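Local coordinates for protein cytochrome CH (Methylobacterium extorquens, PDB 1QN2) that carries electrons as a small, unusual class I c-type cytochrome of the cytochrome c2 kind, through one covalently bound heme, at the heme c site. Coordinates in Å, arbitrary orientation; residue numbers count along the deposited sequence, not the author numbering.

The heme c site. Residues 11, 13-14, 17-18, 26-27, 29, 32, 37-38, 44, 46-47, 50, 57, 62, 65-66, 76-78, 80, 92. With HEC (heme c), chain B.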
# COMPACT_ATOMS: atom_id res chain seq x y z
N PHE A 11 -6.99 -8.59 1.66
CA PHE A 11 -6.33 -8.00 0.52
C PHE A 11 -7.17 -8.01 -0.74
O PHE A 11 -6.83 -7.40 -1.76
CB PHE A 11 -4.97 -8.66 0.30
CG PHE A 11 -4.09 -8.01 -0.72
CD1 PHE A 11 -3.29 -6.94 -0.40
CD2 PHE A 11 -4.06 -8.50 -2.02
CE1 PHE A 11 -2.48 -6.32 -1.32
CE2 PHE A 11 -3.23 -7.91 -2.94
CZ PHE A 11 -2.46 -6.81 -2.62
N PRO A 13 -9.85 -6.44 -1.95
CA PRO A 13 -10.09 -5.20 -2.68
C PRO A 13 -8.86 -4.69 -3.42
O PRO A 13 -8.98 -4.13 -4.51
CB PRO A 13 -10.49 -4.21 -1.59
CG PRO A 13 -10.15 -4.86 -0.29
CD PRO A 13 -10.29 -6.34 -0.55
N CYS A 14 -7.67 -4.89 -2.86
CA CYS A 14 -6.43 -4.44 -3.46
C CYS A 14 -6.07 -5.15 -4.74
O CYS A 14 -5.35 -4.60 -5.59
CB CYS A 14 -5.27 -4.60 -2.44
SG CYS A 14 -5.79 -4.25 -0.73
N CYS A 17 -6.09 -3.58 -8.42
CA CYS A 17 -5.03 -2.79 -9.03
C CYS A 17 -3.65 -3.24 -8.61
O CYS A 17 -2.66 -2.65 -9.08
CB CYS A 17 -5.22 -1.31 -8.60
SG CYS A 17 -6.94 -0.74 -8.64
N HIS A 18 -3.52 -4.25 -7.75
CA HIS A 18 -2.16 -4.63 -7.36
C HIS A 18 -1.98 -6.16 -7.36
O HIS A 18 -2.92 -6.90 -7.14
CB HIS A 18 -1.94 -4.17 -5.89
CG HIS A 18 -1.81 -2.69 -5.71
ND1 HIS A 18 -0.74 -1.97 -6.19
CD2 HIS A 18 -2.61 -1.80 -5.07
CE1 HIS A 18 -0.88 -0.70 -5.87
NE2 HIS A 18 -2.01 -0.57 -5.20
N GLY A 26 -2.17 -0.27 -10.80
CA GLY A 26 -1.33 0.10 -9.68
C GLY A 26 0.02 -0.58 -9.76
O GLY A 26 0.22 -1.52 -10.54
N PRO A 27 1.00 -0.12 -8.98
CA PRO A 27 2.33 -0.74 -9.09
C PRO A 27 2.39 -2.09 -8.39
O PRO A 27 1.52 -2.41 -7.59
CB PRO A 27 3.21 0.27 -8.32
CG PRO A 27 2.27 0.70 -7.21
CD PRO A 27 0.97 0.94 -7.96
N LEU A 29 3.48 -4.60 -5.59
CA LEU A 29 3.76 -4.35 -4.17
C LEU A 29 4.89 -5.22 -3.67
O LEU A 29 5.13 -5.33 -2.46
CB LEU A 29 2.49 -4.60 -3.34
CG LEU A 29 1.38 -3.60 -3.70
CD1 LEU A 29 0.18 -3.72 -2.80
CD2 LEU A 29 1.95 -2.18 -3.72
N VAL A 32 7.41 -3.86 -0.89
CA VAL A 32 6.99 -2.50 -0.58
C VAL A 32 7.20 -2.14 0.87
O VAL A 32 7.38 -0.97 1.21
CB VAL A 32 5.52 -2.26 -0.98
CG1 VAL A 32 4.60 -3.05 -0.05
CG2 VAL A 32 5.26 -0.75 -0.92
N ALA A 37 8.52 5.45 -0.71
CA ALA A 37 7.33 5.58 -1.52
C ALA A 37 7.55 6.28 -2.85
O ALA A 37 8.34 7.21 -2.97
CB ALA A 37 6.18 6.19 -0.75
N GLY A 38 6.83 5.80 -3.85
CA GLY A 38 6.84 6.30 -5.20
C GLY A 38 8.16 6.34 -5.93
O GLY A 38 8.36 7.17 -6.81
N TYR A 44 7.31 2.23 -12.20
CA TYR A 44 5.86 2.55 -12.37
C TYR A 44 5.73 4.08 -12.41
O TYR A 44 6.57 4.73 -11.79
CB TYR A 44 5.10 2.00 -11.16
CG TYR A 44 3.64 2.37 -11.13
CD1 TYR A 44 2.69 1.64 -11.83
CD2 TYR A 44 3.22 3.50 -10.44
CE1 TYR A 44 1.36 1.99 -11.81
CE2 TYR A 44 1.90 3.86 -10.42
CZ TYR A 44 0.97 3.12 -11.11
OH TYR A 44 -0.36 3.47 -11.10
N PHE A 46 4.42 6.92 -10.93
CA PHE A 46 3.73 7.43 -9.74
C PHE A 46 3.33 8.90 -9.92
O PHE A 46 3.88 9.65 -10.72
CB PHE A 46 4.66 7.32 -8.52
CG PHE A 46 4.93 5.90 -8.10
CD1 PHE A 46 4.00 5.21 -7.35
CD2 PHE A 46 6.14 5.30 -8.42
CE1 PHE A 46 4.26 3.91 -6.93
CE2 PHE A 46 6.41 4.00 -8.01
CZ PHE A 46 5.46 3.31 -7.27
N SER A 47 2.34 9.30 -9.13
CA SER A 47 1.87 10.70 -9.19
C SER A 47 2.97 11.60 -8.62
O SER A 47 3.87 11.12 -7.92
CB SER A 47 0.64 10.81 -8.23
OG SER A 47 1.11 10.69 -6.89
N LEU A 50 2.87 11.38 -4.62
CA LEU A 50 3.53 10.28 -3.89
C LEU A 50 5.03 10.33 -4.03
O LEU A 50 5.80 10.18 -3.08
CB LEU A 50 2.99 8.93 -4.41
CG LEU A 50 3.36 7.77 -3.47
CD1 LEU A 50 2.87 8.08 -2.06
CD2 LEU A 50 2.65 6.49 -3.94
N TRP A 57 7.76 3.50 3.62
CA TRP A 57 6.68 2.61 3.97
C TRP A 57 6.89 1.80 5.21
O TRP A 57 6.88 0.56 5.15
CB TRP A 57 6.21 1.78 2.79
CG TRP A 57 5.51 2.58 1.74
CD1 TRP A 57 5.73 2.55 0.40
CD2 TRP A 57 4.48 3.56 1.96
NE1 TRP A 57 4.87 3.42 -0.24
CE2 TRP A 57 4.12 4.08 0.70
CE3 TRP A 57 3.81 4.02 3.09
CZ2 TRP A 57 3.11 5.03 0.54
CZ3 TRP A 57 2.84 4.99 2.95
CH2 TRP A 57 2.50 5.48 1.68
N LEU A 62 2.33 3.07 6.61
CA LEU A 62 1.38 2.23 5.87
C LEU A 62 0.02 2.23 6.56
O LEU A 62 -1.04 2.17 5.95
CB LEU A 62 1.92 0.78 5.83
CG LEU A 62 2.97 0.51 4.75
CD1 LEU A 62 3.50 -0.92 4.83
CD2 LEU A 62 2.40 0.81 3.37
N TRP A 65 -1.72 5.43 5.58
CA TRP A 65 -1.97 5.33 4.15
C TRP A 65 -3.15 4.44 3.82
O TRP A 65 -4.01 4.78 3.00
CB TRP A 65 -0.71 4.85 3.43
CG TRP A 65 -0.83 4.47 2.00
CD1 TRP A 65 -0.71 3.22 1.45
CD2 TRP A 65 -1.02 5.37 0.90
NE1 TRP A 65 -0.83 3.29 0.08
CE2 TRP A 65 -1.02 4.60 -0.28
CE3 TRP A 65 -1.18 6.76 0.81
CZ2 TRP A 65 -1.20 5.17 -1.54
CZ3 TRP A 65 -1.34 7.33 -0.44
CH2 TRP A 65 -1.35 6.53 -1.60
N LEU A 66 -3.22 3.25 4.43
CA LEU A 66 -4.35 2.37 4.12
C LEU A 66 -5.64 2.85 4.74
O LEU A 66 -6.72 2.60 4.19
CB LEU A 66 -4.03 0.93 4.54
CG LEU A 66 -2.83 0.27 3.84
CD1 LEU A 66 -2.77 -1.24 4.13
CD2 LEU A 66 -2.89 0.47 2.33
N THR A 76 -2.75 11.81 -4.44
CA THR A 76 -2.31 10.50 -4.96
C THR A 76 -3.27 9.99 -6.01
O THR A 76 -4.47 10.33 -6.01
CB THR A 76 -2.26 9.46 -3.80
OG1 THR A 76 -2.01 8.16 -4.37
CG2 THR A 76 -3.61 9.43 -3.10
N LYS A 77 -2.79 9.16 -6.94
CA LYS A 77 -3.73 8.65 -7.94
C LYS A 77 -4.34 7.33 -7.49
O LYS A 77 -5.06 6.65 -8.22
CB LYS A 77 -3.16 8.58 -9.32
CG LYS A 77 -1.92 7.73 -9.53
CD LYS A 77 -1.53 7.78 -11.01
CE LYS A 77 -0.12 7.24 -11.23
NZ LYS A 77 0.18 7.16 -12.69
N MET A 78 -4.05 6.94 -6.25
CA MET A 78 -4.66 5.68 -5.76
C MET A 78 -6.10 5.99 -5.30
O MET A 78 -6.29 6.52 -4.21
CB MET A 78 -3.88 5.16 -4.54
CG MET A 78 -4.61 3.93 -3.94
SD MET A 78 -3.44 2.95 -2.92
CE MET A 78 -4.61 2.54 -1.62
N PHE A 80 -9.04 4.91 -3.75
CA PHE A 80 -9.51 3.90 -2.78
C PHE A 80 -9.88 4.63 -1.48
O PHE A 80 -9.08 5.40 -0.97
CB PHE A 80 -8.38 2.91 -2.51
CG PHE A 80 -8.71 1.77 -1.60
CD1 PHE A 80 -9.66 0.82 -1.96
CD2 PHE A 80 -8.08 1.64 -0.38
CE1 PHE A 80 -9.93 -0.23 -1.10
CE2 PHE A 80 -8.36 0.61 0.50
CZ PHE A 80 -9.27 -0.35 0.11
N ILE A 92 -3.49 -6.69 6.93
CA ILE A 92 -2.99 -6.48 5.57
C ILE A 92 -1.49 -6.24 5.59
O ILE A 92 -0.73 -6.77 4.77
CB ILE A 92 -3.71 -5.29 4.90
CG1 ILE A 92 -5.16 -5.65 4.63
CG2 ILE A 92 -2.99 -4.86 3.64
CD1 ILE A 92 -6.05 -4.64 3.98
FE HEC B . -2.85 0.90 -4.03
CHA HEC B . -0.07 2.84 -4.59
CHB HEC B . -1.32 -0.51 -1.29
CHC HEC B . -5.86 -0.52 -3.08
CHD HEC B . -4.17 1.82 -6.99
NA HEC B . -1.00 1.10 -3.11
C1A HEC B . -0.01 1.99 -3.49
C2A HEC B . 1.00 1.86 -2.58
C3A HEC B . 0.66 0.92 -1.65
C4A HEC B . -0.59 0.45 -1.98
CMA HEC B . 1.61 0.57 -0.51
CAA HEC B . 2.30 2.62 -2.58
CBA HEC B . 3.35 1.80 -3.34
CGA HEC B . 4.66 2.53 -3.61
O1A HEC B . 5.00 3.55 -2.96
O2A HEC B . 5.57 1.88 -4.19
NB HEC B . -3.48 -0.35 -2.49
C1B HEC B . -2.65 -0.82 -1.51
C2B HEC B . -3.36 -1.78 -0.83
C3B HEC B . -4.67 -1.73 -1.24
C4B HEC B . -4.73 -0.87 -2.34
CMB HEC B . -2.95 -2.65 0.35
CAB HEC B . -5.72 -2.42 -0.63
CBB HEC B . -6.16 -2.08 0.65
NC HEC B . -4.73 0.72 -4.88
C1C HEC B . -5.79 0.04 -4.35
C2C HEC B . -6.76 0.02 -5.33
C3C HEC B . -6.28 0.66 -6.46
C4C HEC B . -5.02 1.11 -6.15
CMC HEC B . -8.15 -0.58 -5.42
CAC HEC B . -6.97 0.81 -7.66
CBC HEC B . -8.26 1.34 -7.75
ND HEC B . -2.20 2.13 -5.56
C1D HEC B . -2.96 2.39 -6.65
C2D HEC B . -2.28 3.34 -7.38
C3D HEC B . -1.12 3.61 -6.72
C4D HEC B . -1.06 2.88 -5.56
CMD HEC B . -2.59 4.04 -8.69
CAD HEC B . -0.08 4.63 -7.13
CBD HEC B . -0.50 5.85 -6.29
CGD HEC B . 0.18 7.14 -6.73
O1D HEC B . -0.21 8.21 -6.18
O2D HEC B . 1.15 7.16 -7.53
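This is the heme crevice of a class I cytochrome c, and protein hides 774 of the 823 Å² of heme surface. Cys14, Cys17 and His18 form the CXXCH motif. Cys14 SG and Cys17 SG make thioethers to the former vinyl carbons CAB and CAC. Proximal His18 binds HEC FE through NE2 at 2.1 Å. Its ND1 points the other way, in the ring plane, and His18 ND1 donates to Pro27 O at 2.7 Å, which fixes the ring rotation and probably makes the imidazole more electron-rich. Met78 SD is the opposite axial ligand, 166° across the iron; the side chain bends at chi3, so CE lies over the heme near NB.

Packing is tight around ring A and the propionates. Trp65 stands edge-to-face on ring A, with NE1 towards C3A. Trp57 CH2 packs on one face of Trp65, near its rim. Trp57 NE1 gives an in-plane, nearly straight hydrogen bond to propionate HEC O1A at 2.7 Å, and Gly38 N donates to the same oxygen. An alanine in place of Trp57 would probably loosen this propionate and the packing against Trp65. The other propionate's O1D accepts from Ser47 OG, Thr76 OG1 and Lys77 N. Thr76 OG1 also takes the Met78 N-H, tying propionate to axial ligand.

Phe80 holds its face over HEC CHC, off-centre, and Phe80 CE2 touches HEC CBB at 3.5 Å. The ring B methyl is more lightly packed: Ile92 CG2 lies 4.0 Å from HEC CMB. The site holds a six-coordinate iron for electron transfer.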